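Local coordinates for protein 2-Keto-3-deoxy-(6-phospho-)gluconate aldolase (Thermoproteus tenax, PDB 2R91) that is a TIM-barrel aldolase of the dihydrodipicolinate synthetase family, built as a tetramer in this crystal, at residues M1-G13 with F186-N199. Sequence-based numbering, arbitrary orientation.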
ATOM      1  N   MET A   1     -19.937 -21.744 -18.349  1.00 25.24           N
ATOM      2  CA  MET A   1     -18.948 -21.185 -17.359  1.00 23.88           C
ATOM      3  C   MET A   1     -18.945 -22.050 -16.106  1.00 23.47           C
ATOM      4  O   MET A   1     -19.991 -22.540 -15.670  1.00 24.31           O
ATOM      5  CB  MET A   1     -19.278 -19.716 -17.023  1.00 24.17           C
ATOM      6  CG  MET A   1     -19.160 -18.780 -18.245  1.00 24.37           C
ATOM      7  SD  MET A   1     -19.674 -17.085 -17.857  1.00 23.49           S
ATOM      8  CE  MET A   1     -21.428 -17.307 -17.632  1.00 23.77           C
ATOM      9  N   GLU A   2     -17.749 -22.260 -15.556  1.00 22.84           N
ATOM     10  CA  GLU A   2     -17.519 -23.245 -14.505  1.00 22.38           C
ATOM     11  C   GLU A   2     -17.544 -22.683 -13.095  1.00 21.25           C
ATOM     12  O   GLU A   2     -17.110 -21.570 -12.857  1.00 19.86           O
ATOM     13  CB  GLU A   2     -16.172 -23.947 -14.747  1.00 24.73           C
ATOM     14  CG  GLU A   2     -16.233 -24.842 -16.008  1.00 28.11           C
ATOM     15  CD  GLU A   2     -14.860 -25.202 -16.552  1.00 31.48           C
ATOM     16  OE1 GLU A   2     -13.854 -24.625 -16.100  1.00 33.10           O
ATOM     17  OE2 GLU A   2     -14.784 -26.081 -17.425  1.00 32.66           O
ATOM     18  N   ILE A   3     -18.054 -23.486 -12.181  1.00 19.10           N
ATOM     19  CA  ILE A   3     -17.905 -23.247 -10.768  1.00 18.39           C
ATOM     20  C   ILE A   3     -16.767 -24.166 -10.307  1.00 19.48           C
ATOM     21  O   ILE A   3     -16.875 -25.408 -10.389  1.00 18.79           O
ATOM     22  CB  ILE A   3     -19.200 -23.553 -10.029  1.00 16.18           C
ATOM     23  CG1 ILE A   3     -20.274 -22.535 -10.475  1.00 18.00           C
ATOM     24  CG2 ILE A   3     -18.961 -23.477  -8.487  1.00 17.85           C
ATOM     25  CD1 ILE A   3     -21.723 -22.809 -10.021  1.00 19.01           C
ATOM     26  N   VAL A   4     -15.674 -23.555  -9.871  1.00 18.82           N
ATOM     27  CA  VAL A   4     -14.521 -24.335  -9.408  1.00 17.83           C
ATOM     28  C   VAL A   4     -14.423 -24.154  -7.904  1.00 18.62           C
ATOM     29  O   VAL A   4     -14.422 -23.027  -7.401  1.00 18.06           O
ATOM     30  CB  VAL A   4     -13.211 -23.845 -10.072  1.00 17.94           C
ATOM     31  CG1 VAL A   4     -11.989 -24.704  -9.620  1.00 17.15           C
ATOM     32  CG2 VAL A   4     -13.315 -23.778 -11.589  1.00 17.79           C
ATOM     33  N   ALA A   5     -14.376 -25.246  -7.157  1.00 16.88           N
ATOM     34  CA  ALA A   5     -14.254 -25.130  -5.716  1.00 16.99           C
ATOM     35  C   ALA A   5     -12.792 -25.242  -5.257  1.00 19.07           C
ATOM     36  O   ALA A   5     -12.170 -26.278  -5.466  1.00 19.69           O
ATOM     37  CB  ALA A   5     -15.086 -26.186  -5.042  1.00 17.51           C
ATOM     38  N   PRO A   6     -12.255 -24.182  -4.601  1.00 18.68           N
ATOM     39  CA  PRO A   6     -10.945 -24.290  -3.948  1.00 17.19           C
ATOM     40  C   PRO A   6     -11.268 -24.972  -2.627  1.00 17.80           C
ATOM     41  O   PRO A   6     -11.592 -24.326  -1.609  1.00 16.69           O
ATOM     42  CB  PRO A   6     -10.498 -22.814  -3.794  1.00 17.23           C
ATOM     43  CG  PRO A   6     -11.857 -22.054  -3.569  1.00 18.05           C
ATOM     44  CD  PRO A   6     -12.911 -22.862  -4.363  1.00 19.05           C
ATOM     45  N   VAL A   7     -11.237 -26.304  -2.663  1.00 16.39           N
ATOM     46  CA  VAL A   7     -11.782 -27.130  -1.608  1.00 15.61           C
ATOM     47  C   VAL A   7     -10.972 -27.050  -0.327  1.00 16.19           C
ATOM     48  O   VAL A   7      -9.735 -26.928  -0.365  1.00 15.07           O
ATOM     49  CB  VAL A   7     -11.944 -28.589  -2.117  1.00 16.62           C
ATOM     50  CG1 VAL A   7     -10.549 -29.253  -2.318  1.00 15.83           C
ATOM     51  CG2 VAL A   7     -12.859 -29.393  -1.189  1.00 18.68           C
ATOM     52  N   ILE A   8     -11.672 -27.084   0.811  1.00 15.76           N
ATOM     53  CA  ILE A   8     -10.998 -27.149   2.098  1.00 16.67           C
ATOM     54  C   ILE A   8     -10.260 -28.487   2.260  1.00 18.14           C
ATOM     55  O   ILE A   8     -10.696 -29.512   1.755  1.00 18.49           O
ATOM     56  CB  ILE A   8     -11.983 -26.975   3.295  1.00 16.85           C
ATOM     57  CG1 ILE A   8     -13.176 -27.929   3.152  1.00 18.06           C
ATOM     58  CG2 ILE A   8     -12.458 -25.485   3.407  1.00 16.86           C
ATOM     59  CD1 ILE A   8     -14.110 -27.989   4.370  1.00 17.59           C
ATOM     60  N   THR A   9      -9.175 -28.456   3.024  1.00 18.34           N
ATOM     61  CA  THR A   9      -8.447 -29.637   3.399  1.00 18.73           C
ATOM     62  C   THR A   9      -8.933 -30.039   4.808  1.00 18.48           C
ATOM     63  O   THR A   9      -8.760 -29.300   5.769  1.00 18.05           O
ATOM     64  CB  THR A   9      -6.947 -29.328   3.390  1.00 18.45           C
ATOM     65  OG1 THR A   9      -6.541 -28.932   2.070  1.00 18.85           O
ATOM     66  CG2 THR A   9      -6.148 -30.539   3.856  1.00 19.84           C
ATOM     67  N   THR A  10      -9.551 -31.212   4.911  1.00 19.75           N
ATOM     68  CA  THR A  10     -10.290 -31.611   6.109  1.00 21.95           C
ATOM     69  C   THR A  10      -9.396 -32.409   7.076  1.00 24.13           C
ATOM     70  O   THR A  10      -9.248 -33.625   6.890  1.00 24.56           O
ATOM     71  CB  THR A  10     -11.512 -32.481   5.740  1.00 22.79           C
ATOM     72  OG1 THR A  10     -11.073 -33.572   4.917  1.00 23.74           O
ATOM     73  CG2 THR A  10     -12.593 -31.699   4.918  1.00 22.82           C
ATOM     74  N   PHE A  11      -8.817 -31.749   8.090  1.00 22.89           N
ATOM     75  CA  PHE A  11      -8.063 -32.428   9.145  1.00 24.32           C
ATOM     76  C   PHE A  11      -9.019 -32.971  10.226  1.00 27.85           C
ATOM     77  O   PHE A  11     -10.086 -32.387  10.501  1.00 24.84           O
ATOM     78  CB  PHE A  11      -7.055 -31.487   9.838  1.00 23.35           C
ATOM     79  CG  PHE A  11      -5.900 -31.085   8.980  1.00 24.99           C
ATOM     80  CD1 PHE A  11      -4.704 -31.815   9.010  1.00 25.77           C
ATOM     81  CD2 PHE A  11      -5.983 -29.983   8.150  1.00 23.72           C
ATOM     82  CE1 PHE A  11      -3.630 -31.444   8.200  1.00 24.99           C
ATOM     83  CE2 PHE A  11      -4.902 -29.585   7.363  1.00 24.71           C
ATOM     84  CZ  PHE A  11      -3.726 -30.340   7.380  1.00 23.28           C
ATOM     85  N   ARG A  12      -8.638 -34.100  10.822  1.00 31.05           N
ATOM     86  CA  ARG A  12      -9.263 -34.579  12.050  1.00 36.54           C
ATOM     87  C   ARG A  12      -8.217 -35.361  12.825  1.00 38.62           C
ATOM     88  O   ARG A  12      -7.483 -36.164  12.239  1.00 38.92           O
ATOM     89  CB  ARG A  12     -10.480 -35.461  11.762  1.00 38.74           C
ATOM     90  CG  ARG A  12     -10.959 -36.241  12.976  1.00 42.63           C
ATOM     91  CD  ARG A  12     -12.103 -37.183  12.614  1.00 46.05           C
ATOM     92  NE  ARG A  12     -13.326 -36.404  12.460  1.00 50.04           N
ATOM     93  CZ  ARG A  12     -14.478 -36.875  11.984  1.00 52.32           C
ATOM     94  NH1 ARG A  12     -14.589 -38.154  11.594  1.00 52.87           N
ATOM     95  NH2 ARG A  12     -15.526 -36.047  11.887  1.00 53.11           N
ATOM     96  N   GLY A  13      -8.142 -35.122  14.130  1.00 41.71           N
ATOM     97  CA  GLY A  13      -7.134 -35.778  14.973  1.00 44.17           C
ATOM     98  C   GLY A  13      -5.705 -35.477  14.550  1.00 46.31           C
ATOM     99  O   GLY A  13      -4.799 -36.305  14.742  1.00 47.71           O
ATOM    100  N   PHE A 186     -19.450 -13.990 -13.962  1.00 19.09           N
ATOM    101  CA  PHE A 186     -20.384 -14.575 -14.946  1.00 18.83           C
ATOM    102  C   PHE A 186     -20.925 -13.522 -15.925  1.00 20.39           C
ATOM    103  O   PHE A 186     -21.023 -13.757 -17.149  1.00 20.00           O
ATOM    104  CB  PHE A 186     -21.507 -15.296 -14.228  1.00 18.82           C
ATOM    105  CG  PHE A 186     -21.050 -16.538 -13.470  1.00 18.76           C
ATOM    106  CD1 PHE A 186     -20.201 -17.475 -14.071  1.00 19.70           C
ATOM    107  CD2 PHE A 186     -21.494 -16.770 -12.178  1.00 18.25           C
ATOM    108  CE1 PHE A 186     -19.788 -18.636 -13.352  1.00 17.82           C
ATOM    109  CE2 PHE A 186     -21.094 -17.907 -11.461  1.00 18.80           C
ATOM    110  CZ  PHE A 186     -20.246 -18.837 -12.064  1.00 18.89           C
ATOM    111  N   ALA A 187     -21.253 -12.353 -15.384  1.00 20.15           N
ATOM    112  CA  ALA A 187     -21.754 -11.227 -16.209  1.00 20.29           C
ATOM    113  C   ALA A 187     -20.788 -10.808 -17.316  1.00 21.35           C
ATOM    114  O   ALA A 187     -21.198 -10.456 -18.448  1.00 22.50           O
ATOM    115  CB  ALA A 187     -22.066 -10.054 -15.306  1.00 19.86           C
ATOM    116  N   VAL A 188     -19.492 -10.835 -17.026  1.00 20.25           N
ATOM    117  CA  VAL A 188     -18.530 -10.436 -18.044  1.00 20.05           C
ATOM    118  C   VAL A 188     -18.019 -11.643 -18.828  1.00 20.78           C
ATOM    119  O   VAL A 188     -17.152 -11.502 -19.698  1.00 22.89           O
ATOM    120  CB  VAL A 188     -17.335  -9.584 -17.498  1.00 19.62           C
ATOM    121  CG1 VAL A 188     -17.825  -8.280 -16.842  1.00 20.28           C
ATOM    122  CG2 VAL A 188     -16.426 -10.415 -16.534  1.00 20.07           C
ATOM    123  N   ARG A 189     -18.580 -12.809 -18.545  1.00 21.34           N
ATOM    124  CA  ARG A 189     -18.181 -14.059 -19.218  1.00 22.79           C
ATOM    125  C   ARG A 189     -16.691 -14.401 -19.108  1.00 22.28           C
ATOM    126  O   ARG A 189     -16.003 -14.675 -20.115  1.00 21.56           O
ATOM    127  CB  ARG A 189     -18.671 -14.114 -20.695  1.00 24.88           C
ATOM    128  CG  ARG A 189     -20.170 -13.883 -20.792  1.00 28.87           C
ATOM    129  CD  ARG A 189     -20.782 -14.406 -22.084  1.00 34.56           C
ATOM    130  NE  ARG A 189     -22.244 -14.305 -22.017  1.00 38.93           N
ATOM    131  CZ  ARG A 189     -23.061 -14.321 -23.078  1.00 40.67           C
ATOM    132  NH1 ARG A 189     -22.562 -14.441 -24.315  1.00 41.50           N
ATOM    133  NH2 ARG A 189     -24.378 -14.220 -22.900  1.00 40.65           N
ATOM    134  N   LEU A 190     -16.188 -14.371 -17.877  1.00 20.93           N
ATOM    135  CA  LEU A 190     -14.937 -15.062 -17.580  1.00 21.05           C
ATOM    136  C   LEU A 190     -15.233 -16.546 -17.816  1.00 20.90           C
ATOM    137  O   LEU A 190     -16.393 -16.933 -17.958  1.00 19.87           O
ATOM    138  CB  LEU A 190     -14.518 -14.811 -16.126  1.00 18.86           C
ATOM    139  CG  LEU A 190     -14.057 -13.372 -15.822  1.00 18.71           C
ATOM    140  CD1 LEU A 190     -13.505 -13.374 -14.417  1.00 16.73           C
ATOM    141  CD2 LEU A 190     -12.984 -12.933 -16.832  1.00 19.51           C
ATOM    142  N   ASP A 191     -14.203 -17.392 -17.832  1.00 20.52           N
ATOM    143  CA  ASP A 191     -14.465 -18.813 -18.011  1.00 21.15           C
ATOM    144  C   ASP A 191     -15.106 -19.441 -16.786  1.00 21.34           C
ATOM    145  O   ASP A 191     -15.635 -20.535 -16.851  1.00 22.24           O
ATOM    146  CB  ASP A 191     -13.179 -19.506 -18.381  1.00 21.82           C
ATOM    147  CG  ASP A 191     -12.681 -19.026 -19.696  1.00 23.09           C
ATOM    148  OD1 ASP A 191     -13.242 -19.467 -20.712  1.00 24.51           O
ATOM    149  OD2 ASP A 191     -11.803 -18.153 -19.723  1.00 22.21           O
ATOM    150  N   GLY A 192     -15.040 -18.755 -15.646  1.00 20.67           N
ATOM    151  CA  GLY A 192     -15.647 -19.291 -14.457  1.00 18.46           C
ATOM    152  C   GLY A 192     -15.193 -18.557 -13.213  1.00 18.13           C
ATOM    153  O   GLY A 192     -14.525 -17.489 -13.280  1.00 18.37           O
ATOM    154  N   VAL A 193     -15.577 -19.114 -12.080  1.00 16.83           N
ATOM    155  CA  VAL A 193     -15.172 -18.594 -10.778  1.00 17.87           C
ATOM    156  C   VAL A 193     -14.474 -19.697 -10.007  1.00 17.77           C
ATOM    157  O   VAL A 193     -14.814 -20.866 -10.162  1.00 17.06           O
ATOM    158  CB  VAL A 193     -16.404 -18.082  -9.937  1.00 17.82           C
ATOM    159  CG1 VAL A 193     -17.114 -16.922 -10.693  1.00 17.93           C
ATOM    160  CG2 VAL A 193     -17.434 -19.207  -9.657  1.00 19.41           C
ATOM    161  N   VAL A 194     -13.524 -19.310  -9.163  1.00 18.29           N
ATOM    162  CA  VAL A 194     -12.954 -20.230  -8.188  1.00 19.69           C
ATOM    163  C   VAL A 194     -13.113 -19.625  -6.798  1.00 20.06           C
ATOM    164  O   VAL A 194     -12.161 -19.195  -6.175  1.00 22.49           O
ATOM    165  CB  VAL A 194     -11.435 -20.525  -8.460  1.00 20.09           C
ATOM    166  CG1 VAL A 194     -10.923 -21.639  -7.526  1.00 19.40           C
ATOM    167  CG2 VAL A 194     -11.200 -20.927  -9.898  1.00 22.77           C
ATOM    168  N   ALA A 195     -14.330 -19.621  -6.298  1.00 22.21           N
ATOM    169  CA  ALA A 195     -14.637 -18.941  -5.048  1.00 21.48           C
ATOM    170  C   ALA A 195     -14.731 -19.897  -3.853  1.00 19.13           C
ATOM    171  O   ALA A 195     -15.344 -20.971  -3.931  1.00 20.26           O
ATOM    172  CB  ALA A 195     -15.961 -18.104  -5.226  1.00 22.64           C
ATOM    173  N   SER A 196     -14.184 -19.469  -2.716  1.00 18.14           N
ATOM    174  CA  SER A 196     -14.209 -20.259  -1.475  1.00 17.80           C
ATOM    175  C   SER A 196     -15.607 -20.681  -1.044  1.00 17.17           C
ATOM    176  O   SER A 196     -15.786 -21.752  -0.459  1.00 15.93           O
ATOM    177  CB  SER A 196     -13.534 -19.467  -0.345  1.00 19.23           C
ATOM    178  OG  SER A 196     -14.359 -18.360   0.056  1.00 20.07           O
ATOM    179  N   SER A 197     -16.616 -19.850  -1.344  1.00 16.53           N
ATOM    180  CA  SER A 197     -17.996 -20.183  -0.980  1.00 16.72           C
ATOM    181  C   SER A 197     -18.586 -21.393  -1.735  1.00 17.40           C
ATOM    182  O   SER A 197     -19.654 -21.890  -1.366  1.00 16.84           O
ATOM    183  CB  SER A 197     -18.936 -18.972  -1.191  1.00 16.40           C
ATOM    184  OG  SER A 197     -18.889 -18.546  -2.531  1.00 17.44           O
ATOM    185  N   ALA A 198     -17.925 -21.864  -2.789  1.00 16.28           N
ATOM    186  CA  ALA A 198     -18.361 -23.143  -3.377  1.00 16.78           C
ATOM    187  C   ALA A 198     -18.251 -24.293  -2.373  1.00 17.42           C
ATOM    188  O   ALA A 198     -18.870 -25.334  -2.562  1.00 17.38           O
ATOM    189  CB  ALA A 198     -17.611 -23.462  -4.670  1.00 17.67           C
ATOM    190  N   ASN A 199     -17.469 -24.111  -1.314  1.00 16.46           N
ATOM    191  CA  ASN A 199     -17.452 -25.105  -0.247  1.00 18.37           C
ATOM    192  C   ASN A 199     -18.761 -25.198   0.518  1.00 18.32           C
ATOM    193  O   ASN A 199     -19.214 -26.287   0.833  1.00 19.19           O
ATOM    194  CB  ASN A 199     -16.333 -24.837   0.762  1.00 17.85           C
ATOM    195  CG  ASN A 199     -14.984 -25.195   0.208  1.00 18.88           C
ATOM    196  OD1 ASN A 199     -14.639 -26.378   0.133  1.00 17.94           O
ATOM    197  ND2 ASN A 199     -14.237 -24.188  -0.240  1.00 16.76           N
TER
HETATM  198  O   HOH W   1     -16.278 -21.102  -6.934  1.00 35.90           O
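The eight-stranded barrel closes where strand 2-6, the first, lies parallel to strand 192-193, the last. E2 N donates to D191 O at 3.0 Å, V193 N donates to E2 O, and V4 N reaches V193 O at 2.8 Å. Next along, a water donates to V4 O at 2.7 Å. V4 and V194 meet there, V4 CB lying 3.5 Å from V194 CG2. On the I3 and V193 side of this TIM-barrel seam, I3 CG1 comes to the edge of the F186 ring, 4.0 Å from CZ, and V193 CG1 lies over one face toward the rim. M1 runs past the same ring as a Met-aromatic contact, SD at the edge; its chain bends at chi3 (-69°), bringing CE to 3.8 Å from F186 CD1. Farther along, the N199 side chain spans the backbone of P6 and I8: ND2 donates to P6 O at 3.0 Å, from above the carbonyl plane, and also to S196 O on a lone pair, while OD1 accepts from I8 N at 3.1 Å. Those bonds hold the amide's rotation. Beside it P6, centre of an inverse gamma turn, has its side chain near a bound sulfate ion, probably from the crystallisation liquor.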